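Local coordinates for protein MlnE (Bacillus amyloliquefaciens subsp. plantarum, PDB 5D2E) that is the N-terminal B-type ketoreductase of a macrolactin assembly-line polyketide synthase, binding NADP(+) and probably reducing keto groups of the growing polyketide, at residues 52-57 with 125-130; 190-195 with 251-256; 287-292 with 482-487; 335-340 with 391-396. One frame throughout, in Å; residues are numbered along the deposited sequence.

Interaction 1: residues 52-57 with 125-130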
loop_
_atom_site.group_PDB
_atom_site.type_symbol
_atom_site.label_atom_id
_atom_site.label_comp_id
_atom_site.label_asym_id
_atom_site.label_seq_id
_atom_site.Cartn_x
_atom_site.Cartn_y
_atom_site.Cartn_z
ATOM N N LYS A 52 13.277 18.107 -23.933
ATOM C CA LYS A 52 11.901 17.752 -24.063
ATOM C C LYS A 52 11.652 16.306 -24.522
ATOM O O LYS A 52 10.603 15.746 -24.215
ATOM C CB LYS A 52 11.251 18.697 -25.015
ATOM C CG LYS A 52 11.333 20.116 -24.546
ATOM C CD LYS A 52 10.998 21.055 -25.696
ATOM C CE LYS A 52 9.502 21.248 -25.833
ATOM N NZ LYS A 52 9.016 22.429 -25.033
ATOM N N PHE A 53 12.579 15.687 -25.249
ATOM C CA PHE A 53 12.258 14.424 -25.920
ATOM C C PHE A 53 12.722 13.204 -25.133
ATOM O O PHE A 53 13.691 13.268 -24.396
ATOM C CB PHE A 53 12.900 14.337 -27.334
ATOM C CG PHE A 53 12.457 15.402 -28.324
ATOM C CD1 PHE A 53 11.315 16.181 -28.138
ATOM C CD2 PHE A 53 13.215 15.601 -29.455
ATOM C CE1 PHE A 53 10.926 17.124 -29.061
ATOM C CE2 PHE A 53 12.852 16.574 -30.367
ATOM C CZ PHE A 53 11.717 17.312 -30.192
ATOM N N PRO A 54 12.084 12.045 -25.383
ATOM C CA PRO A 54 12.621 10.773 -24.912
ATOM C C PRO A 54 14.058 10.571 -25.413
ATOM O O PRO A 54 14.437 11.161 -26.437
ATOM C CB PRO A 54 11.671 9.749 -25.530
ATOM C CG PRO A 54 10.448 10.482 -25.956
ATOM C CD PRO A 54 10.872 11.889 -26.217
ATOM N N HIS A 55 14.825 9.724 -24.740
ATOM C CA HIS A 55 16.246 9.470 -25.123
ATOM C C HIS A 55 16.453 8.575 -26.351
ATOM O O HIS A 55 17.536 8.572 -26.903
ATOM C CB HIS A 55 17.063 8.880 -23.943
ATOM C CG HIS A 55 17.856 9.908 -23.185
ATOM N ND1 HIS A 55 17.956 9.909 -21.808
ATOM C CD2 HIS A 55 18.573 10.977 -23.611
ATOM C CE1 HIS A 55 18.695 10.933 -21.419
ATOM N NE2 HIS A 55 19.081 11.598 -22.495
ATOM N N THR A 56 15.443 7.791 -26.747
ATOM C CA THR A 56 15.466 7.028 -28.008
ATOM C C THR A 56 14.374 7.571 -28.881
ATOM O O THR A 56 13.463 8.242 -28.394
ATOM C CB THR A 56 15.181 5.549 -27.781
ATOM O OG1 THR A 56 13.836 5.404 -27.288
ATOM C CG2 THR A 56 16.160 4.993 -26.772
ATOM N N LYS A 57 14.463 7.303 -30.170
ATOM C CA LYS A 57 13.499 7.822 -31.081
ATOM C C LYS A 57 12.511 6.713 -31.440
ATOM O O LYS A 57 12.629 6.071 -32.474
ATOM C CB LYS A 57 14.218 8.403 -32.288
ATOM C CG LYS A 57 13.288 8.974 -33.347
ATOM C CD LYS A 57 14.032 9.916 -34.303
ATOM C CE LYS A 57 15.214 9.243 -34.988
ATOM N NZ LYS A 57 15.917 10.183 -35.894
ATOM N N PRO A 125 5.602 0.771 -29.285
ATOM C CA PRO A 125 5.886 1.842 -28.303
ATOM C C PRO A 125 6.999 1.439 -27.392
ATOM O O PRO A 125 7.109 0.247 -27.048
ATOM C CB PRO A 125 4.586 1.960 -27.517
ATOM C CG PRO A 125 3.531 1.299 -28.330
ATOM C CD PRO A 125 4.236 0.268 -29.184
ATOM N N ARG A 126 7.798 2.406 -26.990
ATOM C CA ARG A 126 8.731 2.236 -25.937
ATOM C C ARG A 126 8.355 3.074 -24.692
ATOM O O ARG A 126 8.358 2.592 -23.578
ATOM C CB ARG A 126 10.094 2.656 -26.375
ATOM C CG ARG A 126 11.164 1.733 -25.769
ATOM C CD ARG A 126 12.205 2.542 -25.143
ATOM N NE ARG A 126 13.120 1.746 -24.329
ATOM C CZ ARG A 126 14.222 1.195 -24.796
ATOM N NH1 ARG A 126 14.497 1.258 -26.090
ATOM N NH2 ARG A 126 15.038 0.551 -23.977
ATOM N N HIS A 127 7.941 4.311 -24.898
ATOM C CA HIS A 127 7.547 5.168 -23.792
ATOM C C HIS A 127 6.072 5.206 -23.621
ATOM O O HIS A 127 5.380 5.618 -24.510
ATOM C CB HIS A 127 8.094 6.554 -24.024
ATOM C CG HIS A 127 9.496 6.511 -24.520
ATOM N ND1 HIS A 127 10.576 6.498 -23.667
ATOM C CD2 HIS A 127 9.987 6.279 -25.763
ATOM C CE1 HIS A 127 11.679 6.336 -24.360
ATOM N NE2 HIS A 127 11.351 6.205 -25.637
ATOM N N ILE A 128 5.591 4.789 -22.444
ATOM C CA ILE A 128 4.200 4.695 -22.158
ATOM C C ILE A 128 3.911 5.666 -21.043
ATOM O O ILE A 128 4.651 5.666 -20.059
ATOM C CB ILE A 128 3.802 3.298 -21.616
ATOM C CG1 ILE A 128 4.371 2.142 -22.431
ATOM C CG2 ILE A 128 2.327 3.215 -21.463
ATOM C CD1 ILE A 128 4.178 2.219 -23.889
ATOM N N ILE A 129 2.865 6.486 -21.231
ATOM C CA ILE A 129 2.383 7.436 -20.260
ATOM C C ILE A 129 0.963 6.982 -19.876
ATOM O O ILE A 129 0.076 6.869 -20.680
ATOM C CB ILE A 129 2.355 8.896 -20.700
ATOM C CG1 ILE A 129 3.722 9.351 -21.263
ATOM C CG2 ILE A 129 1.787 9.782 -19.582
ATOM C CD1 ILE A 129 4.824 9.333 -20.304
ATOM N N HIS A 130 0.778 6.694 -18.578
ATOM C CA HIS A 130 -0.529 6.346 -18.089
ATOM C C HIS A 130 -1.003 7.477 -17.209
ATOM O O HIS A 130 -0.485 7.705 -16.091
ATOM C CB HIS A 130 -0.444 5.057 -17.304
ATOM C CG HIS A 130 -1.774 4.505 -16.921
ATOM N ND1 HIS A 130 -2.454 4.926 -15.800
ATOM C CD2 HIS A 130 -2.527 3.514 -17.467
ATOM C CE1 HIS A 130 -3.607 4.285 -15.708
ATOM N NE2 HIS A 130 -3.660 3.390 -16.685
#

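Interaction 2: residues 190-195 with 251-256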
loop_
_atom_site.group_PDB
_atom_site.type_symbol
_atom_site.label_atom_id
_atom_site.label_comp_id
_atom_site.label_asym_id
_atom_site.label_seq_id
_atom_site.Cartn_x
_atom_site.Cartn_y
_atom_site.Cartn_z
ATOM N N ALA A 190 -0.639 4.234 -3.772
ATOM C CA ALA A 190 -0.307 2.790 -3.579
ATOM C C ALA A 190 0.139 2.081 -4.860
ATOM O O ALA A 190 0.806 1.044 -4.820
ATOM C CB ALA A 190 -1.439 2.054 -2.898
ATOM N N VAL A 191 -0.168 2.652 -6.016
ATOM C CA VAL A 191 0.272 2.078 -7.269
ATOM C C VAL A 191 1.747 1.862 -7.386
ATOM O O VAL A 191 2.133 0.910 -8.016
ATOM C CB VAL A 191 -0.244 2.928 -8.444
ATOM C CG1 VAL A 191 0.332 2.501 -9.766
ATOM C CG2 VAL A 191 -1.772 2.916 -8.470
ATOM N N GLU A 192 2.552 2.690 -6.742
ATOM C CA GLU A 192 3.962 2.537 -6.745
ATOM C C GLU A 192 4.375 1.102 -6.316
ATOM O O GLU A 192 5.267 0.531 -6.918
ATOM C CB GLU A 192 4.601 3.528 -5.790
ATOM C CG GLU A 192 6.115 3.393 -5.698
ATOM C CD GLU A 192 6.692 3.932 -4.376
ATOM O OE1 GLU A 192 5.913 4.272 -3.443
ATOM O OE2 GLU A 192 7.939 4.008 -4.278
ATOM N N SER A 193 3.715 0.571 -5.280
ATOM C CA SER A 193 4.003 -0.784 -4.736
ATOM C C SER A 193 3.681 -1.836 -5.796
ATOM O O SER A 193 4.439 -2.723 -6.000
ATOM C CB SER A 193 3.123 -1.037 -3.539
ATOM O OG SER A 193 3.334 -0.099 -2.524
ATOM N N PHE A 194 2.590 -1.652 -6.555
ATOM C CA PHE A 194 2.251 -2.525 -7.693
ATOM C C PHE A 194 3.338 -2.438 -8.772
ATOM O O PHE A 194 3.817 -3.461 -9.263
ATOM C CB PHE A 194 0.865 -2.089 -8.226
ATOM C CG PHE A 194 0.368 -2.855 -9.377
ATOM C CD1 PHE A 194 -0.317 -4.056 -9.172
ATOM C CD2 PHE A 194 0.541 -2.378 -10.661
ATOM C CE1 PHE A 194 -0.756 -4.800 -10.242
ATOM C CE2 PHE A 194 0.093 -3.102 -11.743
ATOM C CZ PHE A 194 -0.554 -4.321 -11.516
ATOM N N LEU A 195 3.706 -1.232 -9.176
ATOM C CA LEU A 195 4.670 -1.068 -10.268
ATOM C C LEU A 195 6.042 -1.641 -9.945
ATOM O O LEU A 195 6.742 -2.196 -10.829
ATOM C CB LEU A 195 4.838 0.426 -10.629
ATOM C CG LEU A 195 3.576 1.124 -11.156
ATOM C CD1 LEU A 195 3.748 2.622 -11.236
ATOM C CD2 LEU A 195 3.232 0.559 -12.529
ATOM N N TYR A 251 10.162 15.967 -4.628
ATOM C CA TYR A 251 10.763 15.205 -3.552
ATOM C C TYR A 251 10.633 13.692 -3.730
ATOM O O TYR A 251 9.664 13.170 -4.340
ATOM C CB TYR A 251 10.316 15.724 -2.168
ATOM C CG TYR A 251 8.958 16.320 -2.096
ATOM C CD1 TYR A 251 8.701 17.636 -2.459
ATOM C CD2 TYR A 251 7.880 15.546 -1.641
ATOM C CE1 TYR A 251 7.397 18.165 -2.443
ATOM C CE2 TYR A 251 6.538 16.058 -1.595
ATOM C CZ TYR A 251 6.292 17.368 -2.004
ATOM O OH TYR A 251 4.955 17.787 -1.933
ATOM N N LYS A 252 11.673 13.017 -3.246
ATOM C CA LYS A 252 11.778 11.606 -3.276
ATOM C C LYS A 252 11.997 11.076 -1.861
ATOM O O LYS A 252 12.453 11.799 -0.986
ATOM C CB LYS A 252 13.007 11.248 -4.093
ATOM C CG LYS A 252 12.867 11.445 -5.586
ATOM C CD LYS A 252 13.948 10.618 -6.264
ATOM C CE LYS A 252 13.651 10.388 -7.720
ATOM N NZ LYS A 252 13.596 11.722 -8.373
ATOM N N ARG A 253 11.705 9.800 -1.678
ATOM C CA ARG A 253 11.720 9.225 -0.359
ATOM C C ARG A 253 12.432 7.874 -0.330
ATOM O O ARG A 253 12.380 7.121 -1.307
ATOM C CB ARG A 253 10.332 9.065 0.223
ATOM C CG ARG A 253 9.540 7.970 -0.437
ATOM C CD ARG A 253 8.200 7.729 0.198
ATOM N NE ARG A 253 7.265 7.156 -0.761
ATOM C CZ ARG A 253 5.942 7.225 -0.651
ATOM N NH1 ARG A 253 5.364 7.807 0.406
ATOM N NH2 ARG A 253 5.188 6.731 -1.615
ATOM N N GLN A 254 13.014 7.561 0.828
ATOM C CA GLN A 254 13.565 6.218 1.045
ATOM C C GLN A 254 13.547 5.877 2.507
ATOM O O GLN A 254 13.520 6.768 3.340
ATOM C CB GLN A 254 14.979 6.117 0.474
ATOM C CG GLN A 254 16.052 6.738 1.340
ATOM C CD GLN A 254 17.398 6.684 0.682
ATOM O OE1 GLN A 254 18.044 7.713 0.497
ATOM N NE2 GLN A 254 17.813 5.484 0.281
ATOM N N LEU A 255 13.528 4.579 2.815
ATOM C CA LEU A 255 13.520 4.101 4.182
ATOM C C LEU A 255 14.876 4.298 4.782
ATOM O O LEU A 255 15.846 4.045 4.149
ATOM C CB LEU A 255 13.191 2.621 4.237
ATOM C CG LEU A 255 11.699 2.299 4.096
ATOM C CD1 LEU A 255 11.589 0.765 4.109
ATOM C CD2 LEU A 255 10.833 2.902 5.189
ATOM N N GLN A 256 14.924 4.782 6.010
ATOM C CA GLN A 256 16.174 4.912 6.736
ATOM C C GLN A 256 15.890 4.540 8.150
ATOM O O GLN A 256 14.737 4.707 8.639
ATOM C CB GLN A 256 16.692 6.328 6.648
ATOM C CG GLN A 256 17.298 6.627 5.273
ATOM C CD GLN A 256 17.882 8.014 5.187
ATOM O OE1 GLN A 256 18.408 8.544 6.166
ATOM N NE2 GLN A 256 17.782 8.627 4.018
#

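Interaction 3: residues 287-292 with 482-487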
loop_
_atom_site.group_PDB
_atom_site.type_symbol
_atom_site.label_atom_id
_atom_site.label_comp_id
_atom_site.label_asym_id
_atom_site.label_seq_id
_atom_site.Cartn_x
_atom_site.Cartn_y
_atom_site.Cartn_z
ATOM N N TYR A 287 -4.143 -13.295 16.654
ATOM C CA TYR A 287 -4.235 -14.008 17.915
ATOM C C TYR A 287 -3.007 -13.797 18.787
ATOM O O TYR A 287 -3.149 -13.669 19.970
ATOM C CB TYR A 287 -4.551 -15.531 17.675
ATOM C CG TYR A 287 -4.767 -16.213 19.009
ATOM C CD1 TYR A 287 -5.875 -15.927 19.759
ATOM C CD2 TYR A 287 -3.788 -17.032 19.572
ATOM C CE1 TYR A 287 -6.068 -16.488 21.032
ATOM C CE2 TYR A 287 -3.960 -17.594 20.849
ATOM C CZ TYR A 287 -5.105 -17.306 21.564
ATOM O OH TYR A 287 -5.333 -17.840 22.815
ATOM N N LEU A 288 -1.815 -13.690 18.202
ATOM C CA LEU A 288 -0.592 -13.468 18.912
ATOM C C LEU A 288 -0.694 -12.100 19.609
ATOM O O LEU A 288 -0.399 -11.990 20.775
ATOM C CB LEU A 288 0.571 -13.447 17.950
ATOM C CG LEU A 288 1.948 -13.193 18.541
ATOM C CD1 LEU A 288 2.349 -14.506 19.191
ATOM C CD2 LEU A 288 3.042 -12.783 17.575
ATOM N N PHE A 289 -1.170 -11.087 18.904
ATOM C CA PHE A 289 -1.494 -9.801 19.549
ATOM C C PHE A 289 -2.656 -9.847 20.560
ATOM O O PHE A 289 -2.623 -9.147 21.600
ATOM C CB PHE A 289 -1.682 -8.668 18.500
ATOM C CG PHE A 289 -0.370 -8.194 17.969
ATOM C CD1 PHE A 289 0.283 -8.873 16.957
ATOM C CD2 PHE A 289 0.264 -7.112 18.551
ATOM C CE1 PHE A 289 1.540 -8.464 16.496
ATOM C CE2 PHE A 289 1.487 -6.697 18.075
ATOM C CZ PHE A 289 2.140 -7.381 17.073
ATOM N N ALA A 290 -3.664 -10.660 20.332
ATOM C CA ALA A 290 -4.749 -10.706 21.336
ATOM C C ALA A 290 -4.195 -11.215 22.694
ATOM O O ALA A 290 -4.491 -10.639 23.735
ATOM C CB ALA A 290 -5.919 -11.561 20.887
ATOM N N GLU A 291 -3.356 -12.232 22.668
ATOM C CA GLU A 291 -2.786 -12.742 23.919
ATOM C C GLU A 291 -1.889 -11.671 24.552
ATOM O O GLU A 291 -1.895 -11.476 25.761
ATOM C CB GLU A 291 -1.885 -13.953 23.721
ATOM C CG GLU A 291 -2.496 -15.209 23.175
ATOM C CD GLU A 291 -1.449 -16.325 23.126
ATOM O OE1 GLU A 291 -0.345 -16.164 22.504
ATOM O OE2 GLU A 291 -1.763 -17.355 23.731
ATOM N N TYR A 292 -1.077 -11.016 23.726
ATOM C CA TYR A 292 -0.211 -9.945 24.184
ATOM C C TYR A 292 -0.975 -8.849 24.900
ATOM O O TYR A 292 -0.581 -8.408 26.030
ATOM C CB TYR A 292 0.550 -9.368 23.003
ATOM C CG TYR A 292 1.522 -8.256 23.374
ATOM C CD1 TYR A 292 2.741 -8.554 23.971
ATOM C CD2 TYR A 292 1.217 -6.932 23.131
ATOM C CE1 TYR A 292 3.637 -7.573 24.303
ATOM C CE2 TYR A 292 2.134 -5.933 23.457
ATOM C CZ TYR A 292 3.342 -6.267 24.031
ATOM O OH TYR A 292 4.264 -5.287 24.395
ATOM N N ALA A 482 7.888 -6.729 20.522
ATOM C CA ALA A 482 8.608 -5.598 21.028
ATOM C C ALA A 482 8.734 -4.444 19.973
ATOM O O ALA A 482 8.857 -3.277 20.348
ATOM C CB ALA A 482 9.987 -6.008 21.438
ATOM N N ALA A 483 8.848 -4.806 18.694
ATOM C CA ALA A 483 8.906 -3.793 17.625
ATOM C C ALA A 483 7.576 -3.010 17.627
ATOM O O ALA A 483 7.572 -1.797 17.482
ATOM C CB ALA A 483 9.203 -4.433 16.293
ATOM N N PHE A 484 6.476 -3.699 17.848
ATOM C CA PHE A 484 5.183 -3.078 17.960
ATOM C C PHE A 484 5.159 -2.138 19.131
ATOM O O PHE A 484 4.779 -0.973 19.008
ATOM C CB PHE A 484 4.139 -4.125 18.162
ATOM C CG PHE A 484 2.812 -3.582 18.582
ATOM C CD1 PHE A 484 1.956 -3.051 17.654
ATOM C CD2 PHE A 484 2.428 -3.586 19.933
ATOM C CE1 PHE A 484 0.760 -2.552 18.017
ATOM C CE2 PHE A 484 1.209 -3.078 20.292
ATOM C CZ PHE A 484 0.382 -2.539 19.327
ATOM N N GLN A 485 5.593 -2.648 20.278
ATOM C CA GLN A 485 5.726 -1.833 21.486
ATOM C C GLN A 485 6.559 -0.594 21.251
ATOM O O GLN A 485 6.141 0.515 21.611
ATOM C CB GLN A 485 6.326 -2.730 22.615
ATOM C CG GLN A 485 6.171 -2.242 24.016
ATOM C CD GLN A 485 4.728 -2.021 24.444
ATOM O OE1 GLN A 485 3.831 -2.869 24.276
ATOM N NE2 GLN A 485 4.507 -0.874 25.057
ATOM N N ASP A 486 7.710 -0.722 20.603
ATOM C CA ASP A 486 8.528 0.438 20.327
ATOM C C ASP A 486 7.818 1.421 19.346
ATOM O O ASP A 486 7.810 2.633 19.533
ATOM C CB ASP A 486 9.812 0.030 19.645
ATOM C CG ASP A 486 10.844 1.157 19.580
ATOM O OD1 ASP A 486 10.585 2.299 20.055
ATOM O OD2 ASP A 486 11.946 0.892 19.035
ATOM N N SER A 487 7.264 0.843 18.290
ATOM C CA SER A 487 6.584 1.611 17.225
ATOM C C SER A 487 5.497 2.476 17.811
ATOM O O SER A 487 5.371 3.625 17.460
ATOM C CB SER A 487 5.992 0.659 16.221
ATOM O OG SER A 487 7.053 0.074 15.510
#

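Interaction 4: residues 335-340 with 391-396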
loop_
_atom_site.group_PDB
_atom_site.type_symbol
_atom_site.label_atom_id
_atom_site.label_comp_id
_atom_site.label_asym_id
_atom_site.label_seq_id
_atom_site.Cartn_x
_atom_site.Cartn_y
_atom_site.Cartn_z
ATOM N N SER A 335 -14.659 -6.244 4.660
ATOM C CA SER A 335 -14.682 -5.583 3.334
ATOM C C SER A 335 -16.068 -5.146 2.897
ATOM O O SER A 335 -16.238 -4.499 1.849
ATOM C CB SER A 335 -14.095 -6.526 2.285
ATOM O OG SER A 335 -15.047 -7.505 1.894
ATOM N N LYS A 336 -17.089 -5.565 3.633
ATOM C CA LYS A 336 -18.482 -5.200 3.312
ATOM C C LYS A 336 -18.921 -4.100 4.264
ATOM O O LYS A 336 -19.039 -4.326 5.457
ATOM C CB LYS A 336 -19.434 -6.398 3.468
ATOM C CG LYS A 336 -19.089 -7.697 2.772
ATOM C CD LYS A 336 -18.822 -7.536 1.305
ATOM C CE LYS A 336 -18.633 -8.902 0.633
ATOM N NZ LYS A 336 -17.842 -8.714 -0.626
ATOM N N GLU A 337 -19.190 -2.932 3.709
ATOM C CA GLU A 337 -19.405 -1.732 4.451
ATOM C C GLU A 337 -20.461 -1.945 5.549
ATOM O O GLU A 337 -20.242 -1.569 6.720
ATOM C CB GLU A 337 -19.785 -0.602 3.517
ATOM C CG GLU A 337 -19.977 0.719 4.252
ATOM C CD GLU A 337 -20.212 1.913 3.338
ATOM O OE1 GLU A 337 -20.304 1.713 2.133
ATOM O OE2 GLU A 337 -20.233 3.063 3.849
ATOM N N LYS A 338 -21.568 -2.579 5.194
ATOM C CA LYS A 338 -22.669 -2.750 6.183
ATOM C C LYS A 338 -22.374 -3.741 7.255
ATOM O O LYS A 338 -22.901 -3.625 8.370
ATOM C CB LYS A 338 -23.970 -3.109 5.501
ATOM C CG LYS A 338 -24.548 -1.901 4.797
ATOM C CD LYS A 338 -25.512 -2.330 3.721
ATOM C CE LYS A 338 -26.389 -1.165 3.294
ATOM N NZ LYS A 338 -27.349 -1.704 2.305
ATOM N N GLU A 339 -21.537 -4.728 6.952
ATOM C CA GLU A 339 -21.157 -5.689 7.975
ATOM C C GLU A 339 -20.241 -5.030 8.983
ATOM O O GLU A 339 -20.359 -5.256 10.192
ATOM C CB GLU A 339 -20.501 -6.936 7.400
ATOM C CG GLU A 339 -21.457 -7.794 6.563
ATOM C CD GLU A 339 -20.971 -9.217 6.350
ATOM O OE1 GLU A 339 -20.256 -9.816 7.215
ATOM O OE2 GLU A 339 -21.278 -9.726 5.271
ATOM N N THR A 340 -19.325 -4.198 8.488
ATOM C CA THR A 340 -18.391 -3.511 9.350
ATOM C C THR A 340 -19.148 -2.498 10.218
ATOM O O THR A 340 -18.846 -2.334 11.406
ATOM C CB THR A 340 -17.289 -2.860 8.517
ATOM O OG1 THR A 340 -16.499 -3.888 7.909
ATOM C CG2 THR A 340 -16.353 -2.033 9.395
ATOM N N LEU A 391 -13.627 0.318 8.323
ATOM C CA LEU A 391 -13.361 0.314 9.766
ATOM C C LEU A 391 -13.185 1.744 10.265
ATOM O O LEU A 391 -13.717 2.125 11.278
ATOM C CB LEU A 391 -12.111 -0.470 10.072
ATOM C CG LEU A 391 -12.194 -1.986 10.001
ATOM C CD1 LEU A 391 -10.852 -2.667 9.843
ATOM C CD2 LEU A 391 -12.863 -2.459 11.306
ATOM N N ASP A 392 -12.437 2.546 9.539
ATOM C CA ASP A 392 -12.302 3.949 9.896
ATOM C C ASP A 392 -13.677 4.650 9.863
ATOM O O ASP A 392 -13.990 5.434 10.756
ATOM C CB ASP A 392 -11.391 4.662 8.937
ATOM C CG ASP A 392 -11.439 6.195 9.101
ATOM O OD1 ASP A 392 -10.804 6.669 10.051
ATOM O OD2 ASP A 392 -12.087 6.858 8.287
ATOM N N LYS A 393 -14.445 4.384 8.821
ATOM C CA LYS A 393 -15.718 5.028 8.584
ATOM C C LYS A 393 -16.721 4.657 9.677
ATOM O O LYS A 393 -17.259 5.531 10.320
ATOM C CB LYS A 393 -16.273 4.647 7.238
ATOM C CG LYS A 393 -17.454 5.513 6.791
ATOM C CD LYS A 393 -17.807 5.091 5.360
ATOM C CE LYS A 393 -18.826 6.010 4.689
ATOM N NZ LYS A 393 -19.101 5.623 3.306
ATOM N N ALA A 394 -16.891 3.363 9.936
ATOM C CA ALA A 394 -17.808 2.929 11.009
ATOM C C ALA A 394 -17.395 3.417 12.386
ATOM O O ALA A 394 -18.239 3.574 13.238
ATOM C CB ALA A 394 -17.897 1.424 11.033
ATOM N N ALA A 395 -16.092 3.591 12.625
ATOM C CA ALA A 395 -15.602 3.939 13.949
ATOM C C ALA A 395 -15.274 5.421 14.091
ATOM O O ALA A 395 -14.605 5.816 15.058
ATOM C CB ALA A 395 -14.374 3.127 14.279
ATOM N N GLU A 396 -15.733 6.215 13.125
ATOM C CA GLU A 396 -15.424 7.636 13.056
ATOM C C GLU A 396 -15.640 8.380 14.388
ATOM O O GLU A 396 -14.788 9.148 14.806
ATOM C CB GLU A 396 -16.321 8.280 11.990
ATOM C CG GLU A 396 -16.068 9.744 11.823
ATOM C CD GLU A 396 -16.620 10.295 10.525
ATOM O OE1 GLU A 396 -17.026 9.515 9.622
ATOM O OE2 GLU A 396 -16.638 11.542 10.423
#

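Interaction 1: residues 52-57 with 125-130
H127 is gripped by two residues of the 52-57 loop, T56 at the rim of its imidazole and P54 over one face. H127 NE2 donates to T56 OG1 across 3.1 Å with an N-H...O angle of 155°, and OG1 lies only 7° out of the ring plane, so the bond leaves the ring edge almost in plane. P54 CB sits 3.6 Å from the centroid of the H127 ring, 13° off the ring normal, which is a CH-pi contact centred over the face. Edge and face are thus fixed by separate partners, restricting both slide and rotation of the imidazole. A more peripheral contact brings R126 CD to 3.9 Å from T56 OG1, the two side chains crossing at about a right angle. The T56 hydroxyl is set between the backbone N and the carbonyl carbon, where it can meet H127 and also E58 OE2. In the second shell, R126 forms salt bridges through NE to E172 and through NH1 to E58, so E58 receives both T56 and R126, while W233 meets the H127 ring edge-to-face. H127 itself begins strand 127-133, which runs parallel to strands 60-64 and 171-180. A connecting loop packed on the start of an inner parallel strand fits the Rossmann-like structural subdomain of a polyketide synthase ketoreductase.

Interaction 2: residues 190-195 with 251-256
E192 and R253 form a salt bridge between helix 186-201 of the Rossmann-like structural subdomain and the antiparallel strand 249-257, their CA atoms 12.1 Å apart, so that two long side chains span the gap. At the start of the helical segment, A190 packs on F423 and C427 of helix 419-437, while V191 lies against S151 and L155 of helix 141-164. The backbone is kinked here: S193 N reaches A190 O, three residues back, at 3.0 Å, and regular spacing is seen again where L195 N bonds V191 O. E192 is the residue of this segment that turns to the strand. Its CG is anti to the backbone N (chi1 178°) and the chain beyond is extended, which carries the carboxylate out from the helix. The chain of R253 is likewise extended from CG to NE, and it touches F242, M40 and W42, so aromatic and apolar neighbours line the arginine on its way to the acid. Farther along the helix, S193 OG bonds A411 O, and F194 and L195 pack on L152 and F159 of helix 141-164. Carboxylate and guanidinium planes are nearly parallel, yet the meeting is single-pronged and not straight: R253 NH2 approaches E192 OE1 from the syn side, 32° out of the carboxylate plane, at 3.1 Å and an N-H...O angle of 142°, whereas R253 NE remains 4.2 Å from E192 OE1.

Interaction 3: residues 287-292 with 482-487
The helix that follows the NADP(+)-binding turn of the ketoreductase domain, 284-296, meets helix 477-488 through F289 and Y292 on one side and F484 and Q485 on the other. The axes of the segments 287-292 and 482-487 come to 12.5 Å and cross at -67°, so large side chains fill the gap. F289 puts an edge onto the face of F484: CE2 of F289 is 3.4 Å from CG of F484, with centroids 5.0 Å apart and planes at 74°, a T-shaped pair displaced toward the rim of the F484 ring. F484 CG lies anti to its backbone N, which swings the ring out to present that face. In this Rossmann fold the pair sits above the parallel strands, with F289 also on W452, an NADP(+)-binding residue, and both phenylalanines on L358. One turn farther along, Y292 CE2 touches F484 CD2 at 4.2 Å. The Y292 hydroxyl donates to Q485 OE1; their modelled separation, 2.5 Å, is very short and its exact value doubtful. Bent at chi2, the Q485 side chain crosses that of Y292 at about a right angle, with the amide plane turned 47° from the ring. Q485 NE2 donates in turn to F268 O, fixing which way round the amide lies.

Interaction 4: residues 335-340 with 391-396
L391 meets T340 through both backbone and branch: CG2 of T340 lies 3.8 Å from L391 N, and 4.0 Å from CD2 of L391. The methyl is anti to the T340 backbone N, which points it across to helix 386-394, while OG1 bonds the carbonyl O of I334, in the loop before helix 337-351. One side of T340 is therefore apolar and touching, the other polar and satisfied. D392 points away from the contact and forms salt bridges, linking its helix to R435 of helix 419-437 and to R440 beyond that helix. K393 comes next and reaches back with a fully extended chain. Its NZ donates to E337 OE2 at 2.9 Å, on the syn side and 27° out of the carboxylate plane; K393 CE also approaches OE2 of E337 to 3.4 Å. The two side chains cross obliquely. K393 NZ has a second acceptor in N139 O. E337 stands in the first turn of helix 337-351 and K393 in the last turn of its own, so the negative charge near one N-terminus and the positive charge near the other C-terminus would probably be stabilised by the helix dipoles. A394 closes the contact, its CB 3.9 Å from T340 O and 4.1 Å from T340 CG2. This close packing of two helices, beside the NADP(+)-binding residues D333 and I334, belongs to the Rossmann-fold catalytic part of the ketoreductase.

Interactions 1 and 2 come first along the chain and both involve strands or helices of the structural subdomain, their centres 22 Å apart. Interactions 3 and 4 lie in the NADP(+)-binding ketoreductase part, with centres 24 Å apart, and interaction 4 is nested inside the chain loop that interaction 3 closes. Interaction 1 is on the opposite side of the chain's centre from both of these, 48 and 43 Å away between centres. Interaction 2 lies nearest the middle, about 9 Å from the centre of the chain, and its helix 186-201 also packs on helix 419-437. The contacts therefore run from the far structural end, through the junction, to the cofactor-binding half.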